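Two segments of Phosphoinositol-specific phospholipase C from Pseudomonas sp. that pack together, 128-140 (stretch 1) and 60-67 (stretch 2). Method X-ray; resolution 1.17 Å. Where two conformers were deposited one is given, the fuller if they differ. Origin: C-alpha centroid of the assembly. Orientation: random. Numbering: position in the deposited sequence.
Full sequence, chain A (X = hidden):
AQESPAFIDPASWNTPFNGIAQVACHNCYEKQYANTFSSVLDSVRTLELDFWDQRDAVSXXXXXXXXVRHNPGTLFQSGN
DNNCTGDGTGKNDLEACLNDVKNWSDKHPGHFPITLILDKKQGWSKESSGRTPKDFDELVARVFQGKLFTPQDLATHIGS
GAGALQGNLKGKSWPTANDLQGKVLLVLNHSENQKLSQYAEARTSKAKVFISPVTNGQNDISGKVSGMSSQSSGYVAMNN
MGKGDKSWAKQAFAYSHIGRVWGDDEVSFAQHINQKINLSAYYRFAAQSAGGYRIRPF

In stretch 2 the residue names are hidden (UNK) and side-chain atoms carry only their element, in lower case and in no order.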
# COMPACT_ATOMS: atom_id res chain seq x y z
N SER A 128 20.17 17.51 0.76
CA SER A 128 20.75 17.98 2.01
C SER A 128 20.01 17.61 3.26
O SER A 128 20.60 17.44 4.32
CB SER A 128 20.91 19.51 2.01
OG SER A 128 19.87 20.19 1.32
N SER A 129 18.70 17.51 3.14
CA SER A 129 17.86 17.22 4.30
C SER A 129 17.61 15.74 4.53
O SER A 129 17.04 15.39 5.55
CB SER A 129 16.54 17.97 4.23
OG SER A 129 16.75 19.36 4.38
N GLY A 130 18.05 14.87 3.63
CA GLY A 130 18.06 13.44 3.92
C GLY A 130 16.72 12.72 3.85
O GLY A 130 16.56 11.65 4.43
N ARG A 131 15.76 13.32 3.13
CA ARG A 131 14.41 12.73 2.99
C ARG A 131 13.95 12.78 1.53
O ARG A 131 12.80 13.10 1.22
CB ARG A 131 13.42 13.41 3.94
CG ARG A 131 13.76 13.19 5.42
CD ARG A 131 12.66 13.75 6.33
NE ARG A 131 12.46 15.18 6.07
CZ ARG A 131 13.17 16.15 6.61
NH1 ARG A 131 14.04 15.90 7.59
NH2 ARG A 131 12.98 17.41 6.24
N THR A 132 14.86 12.41 0.64
CA THR A 132 14.56 12.27 -0.79
C THR A 132 13.90 10.90 -1.05
O THR A 132 13.90 10.03 -0.20
CB THR A 132 15.84 12.35 -1.61
OG1 THR A 132 16.63 11.18 -1.36
CG2 THR A 132 16.63 13.62 -1.35
N PRO A 133 13.39 10.70 -2.28
CA PRO A 133 12.96 9.35 -2.68
C PRO A 133 14.02 8.28 -2.42
O PRO A 133 13.67 7.19 -1.97
CB PRO A 133 12.62 9.53 -4.15
CG PRO A 133 12.08 10.93 -4.18
CD PRO A 133 13.00 11.71 -3.28
N LYS A 134 15.27 8.58 -2.73
CA LYS A 134 16.33 7.62 -2.49
C LYS A 134 16.49 7.29 -0.99
O LYS A 134 16.65 6.12 -0.62
CB LYS A 134 17.64 8.11 -3.07
CG LYS A 134 18.83 7.19 -2.88
CD LYS A 134 19.89 7.54 -3.91
CE LYS A 134 21.24 6.89 -3.70
NZ LYS A 134 21.81 7.07 -2.34
N ASP A 135 16.43 8.32 -0.14
CA ASP A 135 16.52 8.10 1.31
C ASP A 135 15.35 7.23 1.79
O ASP A 135 15.54 6.40 2.67
CB ASP A 135 16.53 9.41 2.07
CG ASP A 135 17.75 10.25 1.77
OD1 ASP A 135 18.88 9.76 1.99
OD2 ASP A 135 17.59 11.40 1.29
N PHE A 136 14.17 7.46 1.24
CA PHE A 136 13.00 6.66 1.60
C PHE A 136 13.18 5.20 1.20
O PHE A 136 12.95 4.31 2.03
CB PHE A 136 11.79 7.31 0.96
CG PHE A 136 10.48 6.73 1.37
CD1 PHE A 136 9.99 6.93 2.65
CD2 PHE A 136 9.72 6.01 0.46
CE1 PHE A 136 8.77 6.46 3.04
CE2 PHE A 136 8.46 5.53 0.84
CZ PHE A 136 8.03 5.74 2.15
N ASP A 137 13.63 4.96 -0.03
CA ASP A 137 13.93 3.60 -0.47
C ASP A 137 14.98 2.97 0.43
O ASP A 137 14.87 1.78 0.75
CB ASP A 137 14.38 3.55 -1.91
CG ASP A 137 13.24 3.51 -2.92
OD1 ASP A 137 12.05 3.57 -2.50
OD2 ASP A 137 13.53 3.34 -4.11
N GLU A 138 16.00 3.73 0.80
CA GLU A 138 17.05 3.16 1.62
C GLU A 138 16.53 2.74 3.00
O GLU A 138 16.91 1.71 3.51
CB GLU A 138 18.25 4.11 1.69
CG GLU A 138 19.03 4.13 0.38
CD GLU A 138 20.19 5.10 0.30
OE1 GLU A 138 20.33 5.95 1.17
OE2 GLU A 138 20.92 5.01 -0.69
N LEU A 139 15.64 3.56 3.58
CA LEU A 139 15.02 3.20 4.86
C LEU A 139 14.22 1.91 4.73
O LEU A 139 14.39 1.00 5.53
CB LEU A 139 14.10 4.32 5.36
CG LEU A 139 13.18 3.95 6.52
CD1 LEU A 139 14.00 3.55 7.73
CD2 LEU A 139 12.25 5.09 6.88
N VAL A 140 13.31 1.86 3.75
CA VAL A 140 12.43 0.70 3.72
C VAL A 140 13.22 -0.59 3.40
O VAL A 140 12.90 -1.65 3.90
CB VAL A 140 11.21 0.89 2.81
CG1 VAL A 140 10.40 2.12 3.28
CG2 VAL A 140 11.56 1.02 1.34
N UNK A 60 11.21 20.62 12.83
CA UNK A 60 11.55 19.43 13.60
C UNK A 60 11.90 18.17 12.86
O UNK A 60 12.08 17.13 13.50
N UNK A 61 12.06 18.23 11.55
CA UNK A 61 12.57 17.06 10.83
C UNK A 61 14.03 16.72 11.11
O UNK A 61 14.79 17.57 11.58
N UNK A 62 14.39 15.48 10.81
CA UNK A 62 15.79 15.02 10.84
C UNK A 62 16.06 14.12 9.65
O UNK A 62 15.13 13.58 9.03
o UNK A 62 15.21 13.26 12.34
c UNK A 62 16.10 14.29 12.12
N UNK A 63 17.34 13.97 9.29
CA UNK A 63 17.59 13.17 8.09
C UNK A 63 17.24 11.71 8.28
O UNK A 63 17.38 11.17 9.37
c UNK A 63 19.11 13.29 7.88
c UNK A 63 19.53 14.40 8.72
c UNK A 63 18.55 14.59 9.80
N UNK A 64 16.77 11.09 7.20
CA UNK A 64 16.60 9.62 7.18
C UNK A 64 15.53 9.13 8.15
O UNK A 64 15.57 8.01 8.58
c UNK A 64 19.11 9.51 6.75
n UNK A 64 20.31 9.77 7.38
c UNK A 64 17.94 8.91 7.45
n UNK A 64 20.53 10.45 5.36
c UNK A 64 19.25 9.97 5.49
c UNK A 64 21.15 10.31 6.51
N UNK A 65 14.61 10.03 8.50
CA UNK A 65 13.60 9.82 9.54
C UNK A 65 12.31 10.47 9.14
O UNK A 65 12.33 11.54 8.55
n UNK A 65 11.94 10.53 13.75
n UNK A 65 12.19 11.73 11.98
c UNK A 65 14.13 10.53 10.80
c UNK A 65 13.13 10.71 11.91
c UNK A 65 11.46 11.57 13.08
c UNK A 65 12.95 9.97 13.03
N UNK A 66 11.19 9.84 9.49
CA UNK A 66 9.87 10.44 9.32
C UNK A 66 9.04 10.13 10.57
O UNK A 66 9.27 9.12 11.23
c UNK A 66 10.86 9.79 6.03
c UNK A 66 9.14 9.92 8.07
c UNK A 66 12.86 9.20 4.22
c UNK A 66 9.27 11.37 5.95
c UNK A 66 11.99 10.21 3.91
c UNK A 66 12.76 8.47 5.39
c UNK A 66 9.75 10.36 6.74
c UNK A 66 11.00 10.50 4.83
c UNK A 66 11.77 8.76 6.31
n UNK A 66 10.02 11.45 4.81
N UNK A 67 8.05 10.99 10.83
CA UNK A 67 7.11 10.84 11.94
C UNK A 67 5.86 10.13 11.46
O UNK A 67 5.52 10.21 10.26
c UNK A 67 9.83 14.58 14.16
c UNK A 67 8.10 12.97 14.42
c UNK A 67 8.57 13.86 12.25
c UNK A 67 9.58 14.64 12.79
c UNK A 67 7.81 13.00 13.06
c UNK A 67 9.10 13.74 14.97
c UNK A 67 6.70 12.19 12.48
O HOH W 1 21.40 11.41 2.93
O HOH W 2 10.22 13.19 2.39

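Position 60 carries backbone atoms alone, and nothing on stretch 1 lies near it. With phi/psi of 90/9, a CB would be jammed against the preceding carbonyl O, so the residue is Gly60.

Position 61 also has no side-chain atoms. An ideal CB here would point toward stretch 1 and sit 2.8 Å from Arg131 NH1, a clash; the bare backbone of Gly61 leaves the guanidinium its space.

Position 62 has one carbon followed by one oxygen, unbranched, which identifies Ser62. Its CA-to-CB bond points away from stretch 1, and the contact is made by the backbone: Arg131 NH1 donates to Ser62 O at 2.9 Å, with an N-H...O angle of 152° and the acceptor near the guanidinium plane.

Position 63 has three carbons that close a ring onto its own backbone N, the signature of Pro63. Its CA approaches Ser129 O at 3.4 Å in a CA-H...O contact. Across from it, an ideal CB on Gly130 would fall 2.6 Å from Pro63 CB, and the positive phi of Gly130 independently favours glycine.

Position 64 shows one carbon leading to a five-membered ring of three carbons and two nitrogens: His64. Its backbone N donates to Gly130 O at 2.8 Å (144°). The ring presents its edge to Asp135, with His64 CD2 3.5 Å from Asp135 OD1, and a water links His64 NE2 (2.8 Å) with Asp135 OD1 (3.2 Å).

Position 65 repeats that composition, one carbon and a ring of three carbons and two nitrogens, so it is His65. Its side chain starts away from stretch 1, whereas its carbonyl O lies 3.1 Å from Arg131 CD. It closes a type II turn begun at Ser62.

Position 66 has one carbon, then fused five- and six-membered rings holding eight carbons and one nitrogen; this can be only Trp66. Arg131 CD lies over one face, 4.0 Å from the five-membered ring centroid and 18° off its normal. Over the opposite face, Phe136 directs its edge at the six-membered ring, with centroids 5.4 Å apart and planes at 81°. Leu139 CD2 meets Trp66 CZ3 at 3.7 Å.

Position 67 has one carbon and a six-carbon ring, hence Phe67, which makes no contact with stretch 1.

The contact thus combines two direct hydrogen bonds, both accepted by backbone carbonyls, with an indole held between Arg131 and Phe136. Arg131 joins both parts: its guanidinium fixes the turn while its aliphatic chain covers Trp66.

Stretch 2 60-67: GGSPHHWF
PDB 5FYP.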